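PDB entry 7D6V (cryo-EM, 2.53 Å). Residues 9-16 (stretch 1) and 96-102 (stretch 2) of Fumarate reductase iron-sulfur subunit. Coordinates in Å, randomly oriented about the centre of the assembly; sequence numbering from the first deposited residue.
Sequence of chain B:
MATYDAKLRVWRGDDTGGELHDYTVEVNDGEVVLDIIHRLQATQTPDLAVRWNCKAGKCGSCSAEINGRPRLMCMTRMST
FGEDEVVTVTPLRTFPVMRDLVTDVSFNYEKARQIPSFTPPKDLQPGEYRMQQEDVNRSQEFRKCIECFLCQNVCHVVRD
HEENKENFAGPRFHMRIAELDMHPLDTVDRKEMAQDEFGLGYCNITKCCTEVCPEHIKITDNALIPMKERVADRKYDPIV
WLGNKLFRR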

# COMPACT_ATOMS: atom_id res chain seq x y z
N ARG B 9 -14.68 -4.34 22.86
CA ARG B 9 -14.32 -5.53 23.62
C ARG B 9 -12.89 -5.93 23.23
O ARG B 9 -12.62 -7.03 22.76
CB ARG B 9 -15.36 -6.63 23.43
CG ARG B 9 -15.13 -7.85 24.29
CD ARG B 9 -16.18 -8.94 24.11
NE ARG B 9 -16.16 -9.56 22.79
CZ ARG B 9 -17.09 -10.41 22.36
NH1 ARG B 9 -18.10 -10.72 23.15
NH2 ARG B 9 -17.00 -10.94 21.15
N VAL B 10 -11.96 -4.97 23.37
CA VAL B 10 -10.59 -5.13 22.91
C VAL B 10 -9.86 -6.22 23.69
O VAL B 10 -10.00 -6.33 24.92
CB VAL B 10 -9.85 -3.79 23.02
CG1 VAL B 10 -8.39 -3.93 22.64
CG2 VAL B 10 -10.53 -2.74 22.16
N TRP B 11 -9.05 -7.02 22.98
CA TRP B 11 -8.26 -8.08 23.59
C TRP B 11 -6.98 -7.53 24.21
O TRP B 11 -6.23 -6.79 23.55
CB TRP B 11 -7.92 -9.15 22.55
CG TRP B 11 -7.25 -10.37 23.11
CD1 TRP B 11 -7.86 -11.50 23.56
CD2 TRP B 11 -5.84 -10.59 23.28
NE1 TRP B 11 -6.93 -12.41 24.00
CE2 TRP B 11 -5.68 -11.87 23.85
CE3 TRP B 11 -4.71 -9.82 23.02
CZ2 TRP B 11 -4.43 -12.40 24.14
CZ3 TRP B 11 -3.47 -10.35 23.32
CH2 TRP B 11 -3.34 -11.62 23.88
N ARG B 12 -6.72 -7.89 25.47
CA ARG B 12 -5.52 -7.46 26.18
C ARG B 12 -4.74 -8.68 26.66
O ARG B 12 -5.32 -9.67 27.09
CB ARG B 12 -5.87 -6.58 27.40
CG ARG B 12 -6.81 -5.44 27.12
CD ARG B 12 -6.19 -4.37 26.24
NE ARG B 12 -4.85 -4.00 26.67
CZ ARG B 12 -4.57 -2.99 27.50
NH1 ARG B 12 -3.32 -2.72 27.82
NH2 ARG B 12 -5.55 -2.27 28.01
N GLY B 13 -3.42 -8.60 26.59
CA GLY B 13 -2.57 -9.65 27.08
C GLY B 13 -1.27 -9.72 26.30
O GLY B 13 -0.94 -8.81 25.55
N ASP B 14 -0.55 -10.81 26.50
CA ASP B 14 0.70 -11.07 25.80
C ASP B 14 0.77 -12.57 25.51
O ASP B 14 -0.23 -13.29 25.58
CB ASP B 14 1.91 -10.55 26.61
CG ASP B 14 1.95 -11.09 28.02
OD1 ASP B 14 2.30 -10.32 28.94
OD2 ASP B 14 1.65 -12.28 28.23
N ASP B 15 1.97 -13.04 25.16
CA ASP B 15 2.17 -14.43 24.77
C ASP B 15 1.93 -15.42 25.91
O ASP B 15 1.83 -16.62 25.64
CB ASP B 15 3.58 -14.63 24.22
CG ASP B 15 4.65 -14.18 25.20
OD1 ASP B 15 5.85 -14.41 24.90
OD2 ASP B 15 4.31 -13.61 26.25
N THR B 16 1.84 -14.96 27.15
CA THR B 16 1.57 -15.84 28.28
C THR B 16 0.09 -16.01 28.59
O THR B 16 -0.26 -16.78 29.49
CB THR B 16 2.29 -15.33 29.54
OG1 THR B 16 1.81 -14.02 29.86
CG2 THR B 16 3.79 -15.29 29.32
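Stretch 2, residues 96-102: PVMRDLV

How does stretch 2 lie on stretch 1? It crosses the strand 9-14 steeply: its own short, weakly bonded strand, about 97-99, makes an angle of 101° with it, and the axes approach to 5.8 Å. No backbone-to-backbone hydrogen bond joins the two. Stretch 2 instead folds back on itself in a tight turn, with Met 98 N bonded to Val 102 O at 2.8 Å and Val 102 N to Arg 99 O at 3.3 Å. The register runs in reverse: Asp 15 lies near Val 97, Asp 14 near Arg 99 and Arg 12 near Asp 100, with CA atoms 5.6, 4.4 and 4.5 Å apart in that order.

Which polar contacts hold the crossing? Asp 100, in rotamer m, is the hub. Its OD1 accepts a nearly straight hydrogen bond from Arg 12 NE at 3.1 Å, part of a salt bridge, and another from Gly 13 N at 3.2 Å. A weak bond from Arg 12 NH1 reaches Asp 100 OD2 at 3.4 Å. The carboxylate thus ties both a side chain and the backbone of the strand. Its negative charge also lies near a pair of like charges, Arg 12 NH1 and Arg 99 NH2, 3.9 Å apart.

Where do apolar groups meet? Trp 11 CZ3 lies 3.8 Å from Val 97 CG2, while the ring edge faces backbone oxygen, with CE3 3.0 Å from Asp 100 O. Further along, Val 10 CG1 approaches Leu 101 CD2 at 4.3 Å.

How close do the backbones come? Arg 99 CA makes a CA-H...O contact with Gly 13 O at 3.4 Å. Gly 13 has phi/psi of 150/-167, where a CB would jam against the preceding carbonyl oxygen. Beyond it, Asp 14 CB packs 3.7 Å from Met 98 O, and Asp 15 CB 3.8 Å from Val 97 O.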

# COMPACT_ATOMS: atom_id res chain seq x y z
N PRO B 96 2.35 -15.20 16.05
CA PRO B 96 2.53 -15.09 17.50
C PRO B 96 2.26 -13.68 17.99
O PRO B 96 2.61 -12.70 17.34
CB PRO B 96 4.01 -15.48 17.70
CG PRO B 96 4.38 -16.21 16.47
CD PRO B 96 3.58 -15.62 15.37
N VAL B 97 1.63 -13.59 19.15
CA VAL B 97 1.19 -12.32 19.70
C VAL B 97 2.35 -11.68 20.47
O VAL B 97 2.99 -12.33 21.30
CB VAL B 97 -0.05 -12.50 20.60
CG1 VAL B 97 0.20 -13.54 21.67
CG2 VAL B 97 -0.45 -11.18 21.22
N MET B 98 2.64 -10.42 20.15
CA MET B 98 3.60 -9.66 20.95
C MET B 98 2.93 -9.08 22.18
O MET B 98 3.29 -9.41 23.32
CB MET B 98 4.22 -8.54 20.11
CG MET B 98 5.37 -8.97 19.22
SD MET B 98 5.88 -7.65 18.12
CE MET B 98 7.32 -8.37 17.35
N ARG B 99 1.93 -8.23 21.97
CA ARG B 99 1.12 -7.69 23.05
C ARG B 99 -0.28 -7.46 22.49
O ARG B 99 -0.65 -8.08 21.49
CB ARG B 99 1.78 -6.43 23.64
CG ARG B 99 1.51 -6.26 25.12
CD ARG B 99 1.85 -4.88 25.60
NE ARG B 99 1.26 -4.61 26.90
CZ ARG B 99 1.03 -3.40 27.38
NH1 ARG B 99 1.34 -2.33 26.66
NH2 ARG B 99 0.49 -3.25 28.58
N ASP B 100 -1.03 -6.56 23.11
CA ASP B 100 -2.49 -6.49 22.96
C ASP B 100 -2.98 -6.67 21.53
O ASP B 100 -3.69 -7.63 21.22
CB ASP B 100 -2.98 -5.16 23.54
CG ASP B 100 -2.33 -4.82 24.86
OD1 ASP B 100 -2.41 -5.65 25.79
OD2 ASP B 100 -1.74 -3.74 24.97
N LEU B 101 -2.61 -5.77 20.63
CA LEU B 101 -3.05 -5.86 19.24
C LEU B 101 -1.90 -6.05 18.26
O LEU B 101 -2.11 -5.95 17.05
CB LEU B 101 -3.87 -4.62 18.85
CG LEU B 101 -5.19 -4.40 19.58
CD1 LEU B 101 -5.88 -3.16 19.04
CD2 LEU B 101 -6.09 -5.61 19.48
N VAL B 102 -0.70 -6.31 18.76
CA VAL B 102 0.50 -6.41 17.94
C VAL B 102 0.94 -7.86 17.90
O VAL B 102 1.05 -8.51 18.94
CB VAL B 102 1.62 -5.50 18.49
CG1 VAL B 102 2.82 -5.53 17.58
CG2 VAL B 102 1.10 -4.10 18.64